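Local coordinates for folylpolyglutamate synthase protein FOLC (Mycobacterium tuberculosis, PDB 2VOS) that probably adds L-glutamate to dihydropteroate and, in successive rounds, to tetrahydrofolate, with ATP cleaved to ADP and phosphate, at residues F152-T156 with W181-N185; V191-I197 with V231-Q237; E259-V265 with A299-L304; A271-L277 with I289-G295. The contacts are given in a common frame with arbitrary orientation. Numbering follows the deposited sequence.

In the fold
All four contacts belong to the P-loop ATPase (Mur ligase middle) domain. Interaction 2 pairs two strands of its mixed sheet, and interaction 3 lies next to it, centres 10 Å apart: Arg236 NE makes a 2.8 Å salt bridge with Asp260 OD2, and the guanidinium packs on His300. Interaction 3 in turn meets interaction 4, 15 Å away between centres, where Ala299 CB sits 3.7 Å from Leu277 CD2, so helix 296-312 links the large sheet to the small antiparallel one. ADP is hydrogen-bonded by Asn301 of interaction 3 and touched by Pro196 of interaction 2. Interaction 1 stands apart, its centre 20 Å from that of interaction 2, with the side chain of Phe152 about 11 Å from ADP.

Interaction 1: residues F152-T156 with W181-N185; sequences FEVLT and WDATN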
# COMPACT_ATOMS: atom_id res chain seq x y z
N PHE A 152 -11.71 9.53 6.03
CA PHE A 152 -11.10 8.27 6.39
C PHE A 152 -11.88 7.54 7.51
O PHE A 152 -12.09 6.29 7.47
CB PHE A 152 -9.59 8.40 6.74
CG PHE A 152 -8.92 7.03 6.87
CD1 PHE A 152 -8.85 6.17 5.76
CD2 PHE A 152 -8.45 6.57 8.11
CE1 PHE A 152 -8.27 4.90 5.85
CE2 PHE A 152 -7.87 5.31 8.22
CZ PHE A 152 -7.78 4.45 7.10
N GLU A 153 -12.32 8.28 8.53
CA GLU A 153 -13.13 7.65 9.59
C GLU A 153 -14.39 6.97 9.02
O GLU A 153 -14.70 5.84 9.35
CB GLU A 153 -13.50 8.70 10.63
CG GLU A 153 -12.33 8.98 11.55
CD GLU A 153 -12.58 10.20 12.46
OE1 GLU A 153 -13.61 10.88 12.34
OE2 GLU A 153 -11.73 10.47 13.32
N VAL A 154 -15.09 7.66 8.14
CA VAL A 154 -16.27 7.10 7.51
C VAL A 154 -15.94 5.89 6.63
O VAL A 154 -16.65 4.87 6.70
CB VAL A 154 -17.05 8.18 6.73
CG1 VAL A 154 -18.26 7.54 6.06
CG2 VAL A 154 -17.50 9.31 7.70
N LEU A 155 -14.89 5.97 5.79
CA LEU A 155 -14.50 4.82 4.99
C LEU A 155 -14.18 3.63 5.87
O LEU A 155 -14.52 2.49 5.56
CB LEU A 155 -13.27 5.15 4.14
CG LEU A 155 -13.49 6.12 3.00
CD1 LEU A 155 -12.09 6.62 2.42
CD2 LEU A 155 -14.40 5.51 1.94
N THR A 156 -13.54 3.89 7.00
CA THR A 156 -13.10 2.80 7.87
C THR A 156 -14.34 2.18 8.49
O THR A 156 -14.45 0.96 8.56
CB THR A 156 -12.15 3.32 8.92
OG1 THR A 156 -10.92 3.70 8.26
CG2 THR A 156 -11.84 2.23 10.01
N TRP A 181 -3.07 6.29 16.58
CA TRP A 181 -4.25 7.18 16.57
C TRP A 181 -4.98 7.08 15.25
O TRP A 181 -5.77 7.97 14.93
CB TRP A 181 -3.88 8.64 16.87
CG TRP A 181 -3.19 8.76 18.24
CD1 TRP A 181 -3.76 8.61 19.49
CD2 TRP A 181 -1.80 8.95 18.47
NE1 TRP A 181 -2.81 8.76 20.47
CE2 TRP A 181 -1.59 8.94 19.87
CE3 TRP A 181 -0.72 9.18 17.63
CZ2 TRP A 181 -0.36 9.13 20.44
CZ3 TRP A 181 0.52 9.36 18.21
CH2 TRP A 181 0.69 9.35 19.59
N ASP A 182 -4.76 5.99 14.50
CA ASP A 182 -5.41 5.81 13.19
C ASP A 182 -6.85 5.31 13.43
O ASP A 182 -7.08 4.56 14.38
CB ASP A 182 -4.64 4.74 12.36
CG ASP A 182 -5.20 4.59 10.98
OD1 ASP A 182 -5.04 5.57 10.20
OD2 ASP A 182 -5.88 3.55 10.72
N ALA A 183 -7.80 5.66 12.56
CA ALA A 183 -9.19 5.25 12.72
C ALA A 183 -9.36 3.72 12.79
O ALA A 183 -10.31 3.24 13.40
CB ALA A 183 -10.09 5.85 11.55
N THR A 184 -8.44 2.95 12.20
CA THR A 184 -8.59 1.48 12.20
C THR A 184 -8.25 0.92 13.58
O THR A 184 -8.49 -0.26 13.83
CB THR A 184 -7.60 0.80 11.17
OG1 THR A 184 -6.23 1.17 11.47
CG2 THR A 184 -7.91 1.27 9.72
N ASN A 185 -7.69 1.74 14.46
CA ASN A 185 -7.10 1.18 15.68
C ASN A 185 -8.17 0.97 16.79
O ASN A 185 -7.96 1.32 17.93
CB ASN A 185 -5.94 2.04 16.18
CG ASN A 185 -5.04 1.30 17.16
OD1 ASN A 185 -4.93 0.07 17.08
ND2 ASN A 185 -4.40 2.02 18.06
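Asp182 opens the loop's side of this contact. Its carboxylate, on a t chi1, swings toward the helix until OD1 lies 3.5 Å from Phe152 CE2, but its hydrogen bonds are made inside the loop. OD2 accepts from Thr184 N at 3.0 Å, which makes an Asx turn, and also from Thr184 OG1 at 2.5 Å, while Gly176 N and Met177 N supply further hydrogen bonds to the carboxylate. Ala183 then pushes its methyl against helix 151-165: CB is 3.9 Å from Phe152 CD2 and 3.8 Å from Glu153 CG. Glu153 itself is turned to Arg49, with which it forms a salt bridge. Residues 182-185 form a type I beta turn, closed by Asn185 N to Asp182 O at 2.9 Å, and this turn lies in the loop joining strands 170-174 and 191-194 of the P-loop domain, so the contact seats that connection on a flanking helix. At Thr184, CG2 packs 4.1 Å from Phe152 CZ and 4.1 Å from Thr156 CG2, while OG1 is also bonded to His68 NE2. Thr156 OG1 donates to Phe152 O at 2.9 Å, yet both its branches touch the turn, OG1 4.0 Å from Ala183 CB and CG2 3.9 Å from Ala183 O.

Interaction 2: residues V191-I197 with V231-Q237; sequences VAVITPI and VAVIGRQ
Four backbone hydrogen bonds run in the ladder of a parallel pair: Ala192 N to Val231 O, Val233 N to Ala192 O and Ile194 N to Val233 O, each 2.9 Å, then Gly235 N to Ile194 O at 2.8 Å. Beyond the strands the side chain of Gln237 carries the pairing on. With chi1 and chi2 both m it folds back so that NE2 donates to Thr195 O and OE1 accepts from Ile197 N, each at 3.0 Å; a water bridges OE1 (2.9 Å) and Ile197 O (2.8 Å). Strands 191-194 and 231-234 run 4.7 Å apart at 20°, in extended conformation, with Val191 opposite Val231, Ala192 opposite Ala232 and so on to Ile194 opposite Ile234, CA atoms 4.8 to 4.9 Å apart. Val191, Val193, Val231 and Val233 share one face, where Val191 CG1 meets Val233 CG2 at 4.0 Å and helix 296-312 packs. The alanines and isoleucines share the other; Ile194 CG1 lies 4.4 Å from Ile234 CG1, and helix 239-251 covers the Ile234 side. Thr195 OG1 bonds to Asn73 O, while Pro196 touches ADP. The pair belongs to the alpha/beta/alpha sandwich of the P-loop NTPase fold, beside strand 66-70, which leads into the ADP-binding loop holding Asn73 to Ser77.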
# COMPACT_ATOMS: atom_id res chain seq x y z
N VAL A 191 -3.29 -10.33 15.54
CA VAL A 191 -2.01 -10.33 14.82
C VAL A 191 -1.79 -8.90 14.30
O VAL A 191 -2.65 -8.33 13.61
CB VAL A 191 -1.99 -11.26 13.60
CG1 VAL A 191 -0.66 -11.12 12.90
CG2 VAL A 191 -2.16 -12.74 14.04
N ALA A 192 -0.66 -8.31 14.68
CA ALA A 192 -0.28 -6.96 14.25
C ALA A 192 1.01 -7.09 13.43
O ALA A 192 1.97 -7.71 13.85
CB ALA A 192 -0.05 -6.06 15.48
N VAL A 193 1.03 -6.49 12.26
CA VAL A 193 2.12 -6.69 11.38
C VAL A 193 2.76 -5.36 11.19
O VAL A 193 2.05 -4.35 10.92
CB VAL A 193 1.57 -7.17 10.04
CG1 VAL A 193 2.68 -7.40 9.00
CG2 VAL A 193 0.71 -8.46 10.23
N ILE A 194 4.10 -5.32 11.28
CA ILE A 194 4.82 -4.04 11.07
C ILE A 194 5.81 -4.22 9.91
O ILE A 194 6.84 -4.86 10.06
CB ILE A 194 5.63 -3.57 12.32
CG1 ILE A 194 4.78 -3.69 13.60
CG2 ILE A 194 6.17 -2.06 12.10
CD1 ILE A 194 3.55 -2.75 13.69
N THR A 195 5.49 -3.65 8.76
CA THR A 195 6.36 -3.67 7.63
C THR A 195 7.50 -2.64 7.79
O THR A 195 7.51 -1.81 8.73
CB THR A 195 5.54 -3.40 6.34
OG1 THR A 195 5.27 -1.99 6.20
CG2 THR A 195 4.20 -4.15 6.31
N PRO A 196 8.46 -2.65 6.86
CA PRO A 196 9.62 -1.77 7.04
C PRO A 196 9.25 -0.33 7.22
O PRO A 196 8.45 0.21 6.47
CB PRO A 196 10.43 -1.95 5.75
CG PRO A 196 10.10 -3.51 5.41
CD PRO A 196 8.57 -3.48 5.64
N ILE A 197 9.91 0.32 8.17
CA ILE A 197 9.66 1.73 8.48
C ILE A 197 10.81 2.63 7.97
O ILE A 197 11.99 2.30 8.13
CB ILE A 197 9.46 1.86 10.00
CG1 ILE A 197 8.15 1.14 10.41
CG2 ILE A 197 9.46 3.32 10.42
CD1 ILE A 197 8.06 0.88 11.92
N VAL A 231 0.12 -11.29 18.70
CA VAL A 231 1.41 -11.60 18.09
C VAL A 231 1.79 -10.41 17.23
O VAL A 231 0.98 -10.02 16.40
CB VAL A 231 1.31 -12.82 17.16
CG1 VAL A 231 2.62 -13.10 16.53
CG2 VAL A 231 0.84 -14.04 17.91
N ALA A 232 3.00 -9.88 17.41
CA ALA A 232 3.55 -8.84 16.55
C ALA A 232 4.52 -9.51 15.58
O ALA A 232 5.48 -10.20 15.99
CB ALA A 232 4.31 -7.78 17.39
N VAL A 233 4.27 -9.34 14.30
CA VAL A 233 5.10 -9.92 13.27
C VAL A 233 5.83 -8.79 12.54
O VAL A 233 5.21 -7.94 11.93
CB VAL A 233 4.25 -10.70 12.24
CG1 VAL A 233 5.15 -11.48 11.29
CG2 VAL A 233 3.33 -11.68 13.00
N ILE A 234 7.15 -8.78 12.60
CA ILE A 234 7.86 -7.59 12.24
C ILE A 234 8.82 -7.83 11.08
O ILE A 234 9.64 -8.77 11.11
CB ILE A 234 8.65 -7.12 13.47
CG1 ILE A 234 7.67 -6.80 14.59
CG2 ILE A 234 9.35 -5.82 13.13
CD1 ILE A 234 8.38 -6.46 15.96
N GLY A 235 8.72 -7.00 10.04
CA GLY A 235 9.64 -7.10 8.91
C GLY A 235 11.01 -6.52 9.28
O GLY A 235 11.28 -6.17 10.44
N ARG A 236 11.88 -6.37 8.27
CA ARG A 236 13.25 -5.84 8.48
C ARG A 236 13.20 -4.39 8.93
O ARG A 236 12.51 -3.61 8.31
CB ARG A 236 13.99 -5.88 7.13
CG ARG A 236 14.76 -7.16 6.95
CD ARG A 236 15.28 -7.42 5.51
NE ARG A 236 16.00 -8.70 5.51
CZ ARG A 236 16.94 -9.08 4.63
NH1 ARG A 236 17.28 -8.27 3.63
NH2 ARG A 236 17.53 -10.27 4.75
N GLN A 237 13.94 -4.00 9.98
CA GLN A 237 13.87 -2.63 10.50
C GLN A 237 15.27 -2.17 10.81
O GLN A 237 16.16 -3.00 10.96
CB GLN A 237 13.06 -2.58 11.80
CG GLN A 237 11.65 -3.17 11.76
CD GLN A 237 10.72 -2.40 10.84
OE1 GLN A 237 11.04 -1.27 10.40
NE2 GLN A 237 9.57 -2.98 10.55
O HOH W 1 13.16 0.64 10.12

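Interaction 3: residues E259-V265 with A299-L304; sequences EDSEFAV and AHNAVL. With ADP (adenosine-5'-diphosphate), chain B.
Val303, on a p chi1, lies between Phe263 and Val265: its CG2 meets the ring edge at Phe263 CD2, 3.6 Å away, and its CG1 is 4.0 Å from Val265 CG2. Residues 299-304 are helical throughout; 259-265 is a loop that enters strand 264-265, with Val265 CA 6.4 Å from Val303 CA and Glu259 CA 7.1 Å from Leu304 CA. Phe263, chi1 p, also places CZ 3.7 Å from Leu304 CD1, while Val265 CG2 sits 4.2 Å from Ala299 CB. The polar link is a very short His-carboxylate hydrogen bond, His300 ND1 to Glu259 OE2 at 2.4 Å, made by an extended Glu259 (chi1 and chi2 t); His300 NE2 is bonded to Glu296. Asn301 points away from the loop to the nucleotide. Its OD1 accepts from ADP N6 and its ND2 donates to ADP N7, both at 3.0 Å, a two-point amide recognition of the adenine edge at the ATP-binding site of the P-loop domain.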
# COMPACT_ATOMS: atom_id res chain seq x y z
N GLU A 259 11.55 -10.82 11.15
CA GLU A 259 12.25 -11.30 9.95
C GLU A 259 13.68 -11.49 10.25
O GLU A 259 14.26 -10.72 11.03
CB GLU A 259 12.04 -10.42 8.70
CG GLU A 259 12.60 -11.12 7.44
CD GLU A 259 12.28 -10.34 6.18
OE1 GLU A 259 11.57 -9.32 6.35
OE2 GLU A 259 12.72 -10.72 5.06
N ASP A 260 14.24 -12.58 9.71
CA ASP A 260 15.65 -12.95 9.90
C ASP A 260 15.96 -13.52 11.26
O ASP A 260 17.12 -13.77 11.57
CB ASP A 260 16.62 -11.80 9.58
CG ASP A 260 16.51 -11.35 8.11
OD1 ASP A 260 16.36 -12.18 7.23
OD2 ASP A 260 16.50 -10.15 7.82
N SER A 261 14.95 -13.68 12.10
CA SER A 261 15.14 -14.47 13.34
C SER A 261 14.15 -15.64 13.41
O SER A 261 14.55 -16.78 13.63
CB SER A 261 14.94 -13.63 14.59
OG SER A 261 15.98 -12.72 14.80
N GLU A 262 12.85 -15.34 13.28
CA GLU A 262 11.82 -16.36 13.39
C GLU A 262 11.37 -16.81 12.02
O GLU A 262 10.79 -17.86 11.90
CB GLU A 262 10.60 -15.83 14.18
CG GLU A 262 10.77 -15.79 15.72
CD GLU A 262 11.81 -14.76 16.18
OE1 GLU A 262 11.66 -13.58 15.84
OE2 GLU A 262 12.80 -15.14 16.87
N PHE A 263 11.64 -16.02 10.98
CA PHE A 263 11.30 -16.37 9.58
C PHE A 263 12.22 -15.60 8.63
O PHE A 263 12.83 -14.59 9.03
CB PHE A 263 9.82 -16.06 9.28
CG PHE A 263 9.44 -14.62 9.50
CD1 PHE A 263 9.03 -14.17 10.78
CD2 PHE A 263 9.44 -13.73 8.46
CE1 PHE A 263 8.64 -12.81 10.98
CE2 PHE A 263 9.08 -12.34 8.66
CZ PHE A 263 8.70 -11.90 9.90
N ALA A 264 12.33 -16.03 7.37
CA ALA A 264 13.29 -15.39 6.44
C ALA A 264 13.07 -15.84 5.02
O ALA A 264 12.55 -16.93 4.78
CB ALA A 264 14.75 -15.74 6.84
N VAL A 265 13.48 -15.01 4.06
CA VAL A 265 13.63 -15.49 2.70
C VAL A 265 14.93 -16.29 2.64
O VAL A 265 16.00 -15.73 2.90
CB VAL A 265 13.79 -14.35 1.77
CG1 VAL A 265 13.96 -14.89 0.37
CG2 VAL A 265 12.54 -13.45 1.87
N ALA A 299 9.70 -10.16 -2.20
CA ALA A 299 10.02 -11.40 -1.50
C ALA A 299 9.95 -11.21 0.00
O ALA A 299 9.52 -12.10 0.74
CB ALA A 299 11.48 -11.92 -1.93
N HIS A 300 10.36 -10.03 0.47
CA HIS A 300 10.34 -9.74 1.91
C HIS A 300 8.92 -9.53 2.41
O HIS A 300 8.57 -9.97 3.51
CB HIS A 300 11.24 -8.50 2.22
CG HIS A 300 12.69 -8.84 2.09
ND1 HIS A 300 13.31 -9.76 2.91
CD2 HIS A 300 13.62 -8.47 1.17
CE1 HIS A 300 14.56 -9.94 2.51
NE2 HIS A 300 14.77 -9.18 1.46
N ASN A 301 8.11 -8.85 1.60
CA ASN A 301 6.69 -8.69 1.88
C ASN A 301 6.03 -10.09 1.91
O ASN A 301 5.23 -10.35 2.79
CB ASN A 301 5.96 -7.86 0.80
CG ASN A 301 6.41 -6.40 0.81
OD1 ASN A 301 7.02 -5.95 1.79
ND2 ASN A 301 6.09 -5.66 -0.24
N ALA A 302 6.37 -10.95 0.96
CA ALA A 302 5.83 -12.33 1.00
C ALA A 302 6.11 -13.08 2.27
O ALA A 302 5.21 -13.66 2.88
CB ALA A 302 6.34 -13.13 -0.20
N VAL A 303 7.36 -13.11 2.73
CA VAL A 303 7.59 -13.94 3.90
C VAL A 303 6.96 -13.28 5.14
O VAL A 303 6.54 -13.95 6.07
CB VAL A 303 9.12 -14.15 4.17
CG1 VAL A 303 9.76 -12.84 4.65
CG2 VAL A 303 9.34 -15.28 5.16
N LEU A 304 6.85 -11.95 5.13
CA LEU A 304 6.18 -11.29 6.23
C LEU A 304 4.68 -11.66 6.27
O LEU A 304 4.12 -11.89 7.34
CB LEU A 304 6.31 -9.75 6.05
CG LEU A 304 5.75 -8.92 7.19
CD1 LEU A 304 6.45 -9.30 8.52
CD2 LEU A 304 6.05 -7.38 6.86
PB ADP B . 2.14 1.01 1.41
O1B ADP B . 0.75 0.44 1.44
O2B ADP B . 2.18 2.43 0.90
O3B ADP B . 2.98 0.79 2.63
PA ADP B . 2.58 -0.58 -1.05
O1A ADP B . 1.40 0.17 -1.66
O2A ADP B . 2.77 -2.08 -1.09
O3A ADP B . 3.00 0.10 0.38
O5' ADP B . 3.82 -0.03 -1.95
C5' ADP B . 4.03 1.33 -2.34
C4' ADP B . 5.36 1.35 -3.11
O4' ADP B . 6.44 1.01 -2.20
C3' ADP B . 5.49 0.26 -4.17
O3' ADP B . 5.21 0.77 -5.46
C2' ADP B . 6.93 -0.17 -4.23
O2' ADP B . 7.66 0.87 -4.97
C1' ADP B . 7.38 0.10 -2.82
N9 ADP B . 7.41 -1.06 -1.89
C8 ADP B . 6.44 -1.98 -1.54
N7 ADP B . 6.92 -2.83 -0.59
C5 ADP B . 8.16 -2.38 -0.25
C6 ADP B . 9.21 -2.76 0.70
N6 ADP B . 9.05 -3.82 1.51
N1 ADP B . 10.34 -2.05 0.66
C2 ADP B . 10.61 -1.01 -0.17
N3 ADP B . 9.68 -0.56 -1.06
C4 ADP B . 8.49 -1.24 -1.12

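Interaction 4: residues A271-L277 with I289-G295; sequences AVGGQVL and IYLPLHG
Strands 274-277 and 289-291 run antiparallel, 4.6 Å apart with 160° between their directions, as part of the beta hairpin 274-281/284-291. Gln275-Leu291 and Leu277-Ile289 are hydrogen-bonded pairs: Gln275 N to Leu291 O is 3.1 Å, Leu291 N to Gln275 O 2.9 Å, Leu277 N to Ile289 O 2.7 Å and Ile289 N to Leu277 O 3.0 Å. Val276 and Tyr290 form the non-hydrogen-bonded pair between, CA atoms 4.4 Å apart. A type II turn, 271-274, joins strand 264-271 to the first strand; Gly273 has positive phi, and a CB on Gly274 would collide with Leu291 O. Pro292 centres an inverse gamma turn after the second. On one face Leu277 CD1 packs 4.2 Å from Leu291 CD2, with helix 296-312 against Leu277 and helix 323-331 against Ile289. Gln275, on this same face with chi1 p and chi2 t, sends NE2 to Leu293 O (2.8 Å) and Gly295 O (2.9 Å), tying down the exit toward helix 296-312, while OE1 accepts from Arg268. On the other, Val276 CG2 reaches the Tyr290 ring edge at CD1, 4.0 Å away. Tyr290, chi1 t, spans back to the turn, its OH donating to Val272 O at 2.7 Å.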
# COMPACT_ATOMS: atom_id res chain seq x y z
N ALA A 271 12.24 -15.07 -12.30
CA ALA A 271 11.52 -16.04 -13.11
C ALA A 271 10.67 -15.24 -14.10
O ALA A 271 10.38 -14.06 -13.87
CB ALA A 271 10.61 -16.87 -12.24
N VAL A 272 10.27 -15.86 -15.19
CA VAL A 272 9.33 -15.21 -16.12
C VAL A 272 8.09 -14.80 -15.33
O VAL A 272 7.41 -15.64 -14.70
CB VAL A 272 8.95 -16.15 -17.31
CG1 VAL A 272 7.78 -15.55 -18.14
CG2 VAL A 272 10.13 -16.30 -18.29
N GLY A 273 7.82 -13.49 -15.35
CA GLY A 273 6.62 -12.92 -14.70
C GLY A 273 6.82 -12.56 -13.23
O GLY A 273 5.89 -12.03 -12.60
N GLY A 274 8.00 -12.81 -12.65
CA GLY A 274 8.11 -12.60 -11.20
C GLY A 274 9.33 -13.25 -10.62
O GLY A 274 10.46 -12.89 -10.98
N GLN A 275 9.13 -14.19 -9.66
CA GLN A 275 10.27 -14.79 -8.99
C GLN A 275 9.82 -16.08 -8.30
O GLN A 275 8.64 -16.28 -8.05
CB GLN A 275 10.80 -13.85 -7.89
CG GLN A 275 9.73 -13.27 -6.97
CD GLN A 275 10.23 -12.05 -6.17
OE1 GLN A 275 11.16 -12.20 -5.35
NE2 GLN A 275 9.66 -10.85 -6.43
N VAL A 276 10.78 -16.95 -7.98
CA VAL A 276 10.48 -18.17 -7.29
C VAL A 276 11.22 -18.09 -5.96
O VAL A 276 12.40 -17.77 -5.92
CB VAL A 276 10.97 -19.35 -8.12
CG1 VAL A 276 10.78 -20.64 -7.28
CG2 VAL A 276 10.15 -19.47 -9.47
N LEU A 277 10.54 -18.41 -4.87
CA LEU A 277 11.07 -18.26 -3.52
C LEU A 277 11.15 -19.57 -2.74
O LEU A 277 10.32 -20.46 -2.90
CB LEU A 277 10.15 -17.28 -2.71
CG LEU A 277 9.83 -15.97 -3.45
CD1 LEU A 277 8.78 -15.11 -2.63
CD2 LEU A 277 11.08 -15.19 -3.67
N ILE A 289 7.82 -21.53 -4.23
CA ILE A 289 6.79 -20.54 -4.25
C ILE A 289 6.98 -19.61 -5.46
O ILE A 289 7.97 -18.88 -5.53
CB ILE A 289 6.81 -19.73 -2.98
CG1 ILE A 289 6.37 -20.63 -1.82
CG2 ILE A 289 5.81 -18.54 -3.11
CD1 ILE A 289 6.69 -20.05 -0.46
N TYR A 290 6.05 -19.67 -6.41
CA TYR A 290 6.08 -18.71 -7.50
C TYR A 290 5.27 -17.49 -7.11
O TYR A 290 4.08 -17.61 -6.75
CB TYR A 290 5.56 -19.33 -8.81
CG TYR A 290 5.47 -18.28 -9.92
CD1 TYR A 290 6.62 -17.83 -10.58
CD2 TYR A 290 4.25 -17.74 -10.30
CE1 TYR A 290 6.54 -16.85 -11.61
CE2 TYR A 290 4.16 -16.72 -11.34
CZ TYR A 290 5.31 -16.29 -11.96
OH TYR A 290 5.27 -15.35 -13.00
N LEU A 291 5.91 -16.31 -7.14
CA LEU A 291 5.19 -15.07 -6.82
C LEU A 291 5.18 -14.23 -8.10
O LEU A 291 6.26 -13.88 -8.60
CB LEU A 291 5.96 -14.33 -5.73
CG LEU A 291 5.30 -13.00 -5.30
CD1 LEU A 291 4.01 -13.27 -4.52
CD2 LEU A 291 6.27 -12.23 -4.45
N PRO A 292 3.99 -13.94 -8.67
CA PRO A 292 4.02 -13.19 -9.93
C PRO A 292 4.22 -11.63 -9.74
O PRO A 292 3.43 -10.83 -10.27
CB PRO A 292 2.66 -13.49 -10.55
CG PRO A 292 1.71 -13.57 -9.32
CD PRO A 292 2.62 -14.23 -8.21
N LEU A 293 5.23 -11.22 -8.97
CA LEU A 293 5.49 -9.80 -8.76
C LEU A 293 7.01 -9.66 -8.86
O LEU A 293 7.77 -10.58 -8.49
CB LEU A 293 5.07 -9.35 -7.33
CG LEU A 293 3.59 -9.45 -6.97
CD1 LEU A 293 3.38 -9.02 -5.52
CD2 LEU A 293 2.78 -8.54 -7.95
N HIS A 294 7.44 -8.50 -9.31
CA HIS A 294 8.83 -8.21 -9.49
C HIS A 294 9.35 -7.51 -8.23
O HIS A 294 8.64 -6.77 -7.56
CB HIS A 294 9.01 -7.27 -10.69
CG HIS A 294 8.44 -7.77 -11.98
ND1 HIS A 294 8.92 -8.90 -12.63
CD2 HIS A 294 7.45 -7.27 -12.77
CE1 HIS A 294 8.22 -9.09 -13.74
NE2 HIS A 294 7.33 -8.12 -13.85
N GLY A 295 10.61 -7.74 -7.92
CA GLY A 295 11.29 -6.96 -6.88
C GLY A 295 11.71 -7.80 -5.69
O GLY A 295 10.91 -8.59 -5.17
O HOH W 2 3.67 -11.12 -13.49
O HOH W 3 11.07 -10.50 -11.98